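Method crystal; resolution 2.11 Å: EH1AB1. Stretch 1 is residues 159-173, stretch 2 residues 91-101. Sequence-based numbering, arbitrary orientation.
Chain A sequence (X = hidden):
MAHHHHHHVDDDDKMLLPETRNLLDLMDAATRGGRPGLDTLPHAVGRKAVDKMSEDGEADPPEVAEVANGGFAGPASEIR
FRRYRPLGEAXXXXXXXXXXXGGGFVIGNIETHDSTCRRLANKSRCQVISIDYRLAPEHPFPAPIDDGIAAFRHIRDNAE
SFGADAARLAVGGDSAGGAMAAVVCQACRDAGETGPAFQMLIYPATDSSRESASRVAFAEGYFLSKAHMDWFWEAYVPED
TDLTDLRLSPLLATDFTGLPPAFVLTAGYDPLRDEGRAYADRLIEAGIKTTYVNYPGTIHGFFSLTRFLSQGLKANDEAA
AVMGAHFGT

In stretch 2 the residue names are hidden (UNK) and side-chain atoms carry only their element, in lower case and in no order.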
# COMPACT_ATOMS: atom_id res chain seq x y z
N ALA A 159 19.92 -0.05 20.11
CA ALA A 159 19.70 -0.06 18.66
C ALA A 159 21.04 -0.22 17.93
O ALA A 159 21.17 -1.07 17.03
CB ALA A 159 18.97 1.21 18.26
N GLU A 160 22.04 0.55 18.36
CA GLU A 160 23.36 0.57 17.73
C GLU A 160 24.02 -0.82 17.78
O GLU A 160 24.67 -1.22 16.82
CB GLU A 160 24.21 1.67 18.35
CG GLU A 160 23.72 3.05 17.95
CD GLU A 160 24.60 4.19 18.41
OE1 GLU A 160 25.15 4.09 19.53
OE2 GLU A 160 24.72 5.19 17.67
N SER A 161 23.82 -1.56 18.88
CA SER A 161 24.39 -2.91 19.05
C SER A 161 23.82 -3.85 17.99
O SER A 161 24.48 -4.77 17.58
CB SER A 161 24.14 -3.49 20.43
OG SER A 161 24.25 -2.50 21.43
N PHE A 162 22.56 -3.62 17.59
CA PHE A 162 21.89 -4.45 16.60
C PHE A 162 22.03 -3.85 15.19
O PHE A 162 21.38 -4.31 14.26
CB PHE A 162 20.42 -4.62 17.01
CG PHE A 162 20.22 -5.45 18.24
CD1 PHE A 162 20.22 -4.87 19.50
CD2 PHE A 162 20.06 -6.83 18.15
CE1 PHE A 162 20.06 -5.64 20.64
CE2 PHE A 162 19.89 -7.60 19.29
CZ PHE A 162 19.90 -7.01 20.53
N GLY A 163 22.89 -2.83 15.03
CA GLY A 163 23.13 -2.18 13.74
C GLY A 163 21.86 -1.54 13.18
O GLY A 163 21.65 -1.52 11.95
N ALA A 164 21.04 -1.01 14.09
CA ALA A 164 19.74 -0.46 13.80
C ALA A 164 19.73 1.05 13.99
O ALA A 164 20.24 1.58 14.98
CB ALA A 164 18.69 -1.10 14.67
N ASP A 165 19.10 1.72 13.02
CA ASP A 165 18.76 3.12 13.12
C ASP A 165 17.52 3.25 14.03
O ASP A 165 16.40 2.87 13.65
CB ASP A 165 18.56 3.69 11.72
CG ASP A 165 18.09 5.13 11.70
OD1 ASP A 165 18.02 5.74 12.79
OD2 ASP A 165 17.75 5.61 10.61
N ALA A 166 17.74 3.83 15.21
CA ALA A 166 16.76 3.98 16.28
C ALA A 166 15.58 4.87 15.84
O ALA A 166 14.51 4.79 16.41
CB ALA A 166 17.44 4.57 17.48
N ALA A 167 15.80 5.74 14.85
CA ALA A 167 14.72 6.55 14.29
C ALA A 167 13.86 5.73 13.32
O ALA A 167 12.77 6.17 12.96
CB ALA A 167 15.29 7.77 13.62
N ARG A 168 14.33 4.55 12.89
CA ARG A 168 13.63 3.76 11.87
C ARG A 168 13.56 2.29 12.30
O ARG A 168 14.13 1.41 11.66
CB ARG A 168 14.29 3.95 10.50
CG ARG A 168 14.09 5.35 9.93
CD ARG A 168 14.76 5.57 8.58
NE ARG A 168 16.19 5.35 8.69
CZ ARG A 168 17.03 5.19 7.67
NH1 ARG A 168 16.59 5.30 6.42
NH2 ARG A 168 18.31 4.91 7.92
N LEU A 169 12.80 2.06 13.36
CA LEU A 169 12.58 0.76 13.96
C LEU A 169 11.11 0.36 13.76
O LEU A 169 10.24 0.97 14.37
CB LEU A 169 12.89 0.87 15.46
CG LEU A 169 13.91 -0.10 16.02
CD1 LEU A 169 15.20 -0.07 15.20
CD2 LEU A 169 14.19 0.24 17.47
N ALA A 170 10.86 -0.64 12.92
CA ALA A 170 9.51 -1.13 12.70
C ALA A 170 9.29 -2.40 13.53
O ALA A 170 10.24 -3.09 13.89
CB ALA A 170 9.30 -1.42 11.23
N VAL A 171 8.02 -2.74 13.75
CA VAL A 171 7.62 -4.07 14.19
C VAL A 171 6.66 -4.64 13.14
O VAL A 171 5.99 -3.89 12.42
CB VAL A 171 6.96 -4.06 15.58
CG1 VAL A 171 7.96 -3.66 16.64
CG2 VAL A 171 5.71 -3.18 15.62
N GLY A 172 6.60 -5.97 13.07
CA GLY A 172 5.71 -6.60 12.16
C GLY A 172 5.63 -8.08 12.41
O GLY A 172 6.39 -8.64 13.17
N GLY A 173 4.68 -8.72 11.75
CA GLY A 173 4.47 -10.14 11.90
C GLY A 173 3.23 -10.59 11.17
O GLY A 173 2.44 -9.75 10.75
N UNK A 91 25.50 0.51 4.58
CA UNK A 91 25.39 1.47 5.69
C UNK A 91 25.51 0.73 7.03
O UNK A 91 25.15 -0.44 7.15
c UNK A 91 24.09 2.23 5.60
N UNK A 92 26.01 1.44 8.04
CA UNK A 92 26.20 0.88 9.37
C UNK A 92 24.87 0.59 10.05
O UNK A 92 24.52 -0.57 10.33
N UNK A 93 24.11 1.66 10.31
CA UNK A 93 22.83 1.58 11.00
C UNK A 93 21.72 1.55 9.96
O UNK A 93 21.56 2.49 9.19
c UNK A 93 23.78 2.95 12.98
c UNK A 93 23.87 1.73 13.88
c UNK A 93 23.56 4.22 13.80
c UNK A 93 22.68 2.79 11.93
N UNK A 94 20.96 0.45 9.92
CA UNK A 94 19.92 0.29 8.93
C UNK A 94 18.56 0.50 9.58
O UNK A 94 18.35 0.11 10.72
c UNK A 94 19.99 -1.11 8.32
c UNK A 94 21.22 -2.84 7.01
c UNK A 94 21.09 -0.49 6.15
c UNK A 94 21.17 -1.37 7.39
N UNK A 95 17.58 1.04 8.82
CA UNK A 95 16.19 0.91 9.21
C UNK A 95 15.97 -0.60 9.40
O UNK A 95 16.53 -1.41 8.67
c UNK A 95 15.36 1.51 8.07
c UNK A 95 17.75 1.63 7.49
c UNK A 95 16.37 2.10 7.09
N UNK A 96 15.19 -0.96 10.42
CA UNK A 96 15.16 -2.33 10.92
C UNK A 96 13.72 -2.73 11.22
O UNK A 96 12.99 -1.99 11.88
o UNK A 96 17.41 -2.24 11.80
c UNK A 96 15.93 -3.84 12.81
c UNK A 96 16.05 -2.48 12.17
N UNK A 97 13.33 -3.92 10.76
CA UNK A 97 12.04 -4.51 11.07
C UNK A 97 12.24 -5.63 12.09
O UNK A 97 12.89 -6.64 11.78
c UNK A 97 11.41 -5.05 9.79
c UNK A 97 9.05 -5.15 10.66
c UNK A 97 10.16 -5.92 9.97
c UNK A 97 9.67 -6.45 8.63
N UNK A 98 11.66 -5.45 13.28
CA UNK A 98 11.54 -6.52 14.25
C UNK A 98 10.30 -7.35 13.89
O UNK A 98 9.18 -6.85 13.93
c UNK A 98 11.47 -5.97 15.69
c UNK A 98 11.21 -7.09 16.68
c UNK A 98 12.57 -4.13 17.07
c UNK A 98 12.74 -5.18 16.01
N UNK A 99 10.55 -8.62 13.56
CA UNK A 99 9.55 -9.53 12.99
C UNK A 99 9.22 -10.65 13.98
O UNK A 99 10.10 -11.32 14.51
c UNK A 99 7.53 -12.71 10.42
c UNK A 99 7.11 -10.64 9.30
c UNK A 99 10.03 -10.13 11.67
c UNK A 99 6.79 -11.97 9.52
o UNK A 99 5.75 -12.53 8.83
c UNK A 99 8.92 -10.79 10.89
c UNK A 99 8.58 -12.12 11.10
c UNK A 99 8.17 -10.07 9.98
N UNK A 100 7.91 -10.86 14.16
CA UNK A 100 7.32 -11.88 14.98
C UNK A 100 6.57 -12.89 14.11
O UNK A 100 5.53 -12.55 13.52
c UNK A 100 6.35 -11.24 15.98
c UNK A 100 7.91 -10.30 17.73
c UNK A 100 8.43 -9.26 18.48
o UNK A 100 8.44 -6.95 19.05
c UNK A 100 6.47 -8.79 16.59
c UNK A 100 6.93 -10.09 16.77
c UNK A 100 6.97 -7.74 17.34
c UNK A 100 7.95 -7.98 18.29
N UNK A 101 7.10 -14.11 14.02
CA UNK A 101 6.50 -15.20 13.25
C UNK A 101 5.08 -15.49 13.75
O UNK A 101 4.73 -15.23 14.90
n UNK A 101 7.78 -17.96 16.64
c UNK A 101 7.37 -16.46 13.31
c UNK A 101 6.59 -18.42 16.26
c UNK A 101 8.29 -17.18 15.63
c UNK A 101 7.38 -17.16 14.64
n UNK A 101 6.33 -17.96 15.05

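Position 91 carries one side-chain carbon and lies out of reach of stretch 1: Ala91. Position 92 has no side-chain atom, so it is Gly92.

Position 93 has four carbons, forked at the second, and covers the loop around Glu160 and Gly163; this is Leu93, whose CD2 lies 4.1 Å from the CA of Glu160. Position 94 repeats the four-carbon fork at the second atom. Its backbone does the pairing: N donates to Gly163 O at 2.9 Å, and O accepts from Asp165 N at 2.9 Å. It is Leu94.

At position 95 three carbons close a ring onto the backbone nitrogen, which leaves no NH to donate. One ring carbon sits over a face of the Arg168 guanidinium, 3.2 Å from CZ, and Asp165 holds that guanidinium through a salt bridge, OD2 to Arg168 NE at 2.5 Å. The closed ring means Pro95.

Position 96 has one carbon bearing an oxygen and a carbon; the oxygen packs 3.3 Å from Ala164 CB. This is Thr96. Its buried OG1 is satisfied by donating to Leu94 O at 2.8 Å and by a hydrogen bond elsewhere in the structure.

Position 97 has four carbons forked at the second. One end carbon lies 3.8 Å from Ala170 CB and 3.5 Å from Gly172 N: Leu97, with that carbon its CD1. A CB modelled on Gly172 would crowd CD1, so the bare glycine leaves the leucine its space.

Position 98 has four carbons forked at the first, with one arm two carbons long. Its CB lies 4.3 Å from Val171 CG1, and the tip of the long arm 4.4 Å from Leu169 CG: Ile98.

Position 99 shows one carbon, then a six-carbon ring bearing an oxygen. Gly173 CA lies over the ring face, 4.0 Å from its centroid, a CH-pi contact: Tyr99. Position 100 has the same atoms, and a ring carbon lies 4.1 Å from Val171 CB: Tyr100. Position 101 has one carbon and a five-membered ring of three carbons and two nitrogens; its CA-to-CB bond points away from stretch 1, and it makes no contact there: His101.

The contact is a parallel pairing of strands, interrupted where stretch 1 turns a corner between Asp165 and Arg168. After the corner, backbone hydrogen bonds alternate from Arg168 O to Tyr100 N and set the register. On one face Ala170 and Gly172 make room for Leu97, and Gly173 CA lies over the Tyr99 ring; on the other, Leu169, Val171, Thr96, Ile98 and Tyr100 pack together.

Stretch 2, residues 91-101: AGLLPTLIYYH
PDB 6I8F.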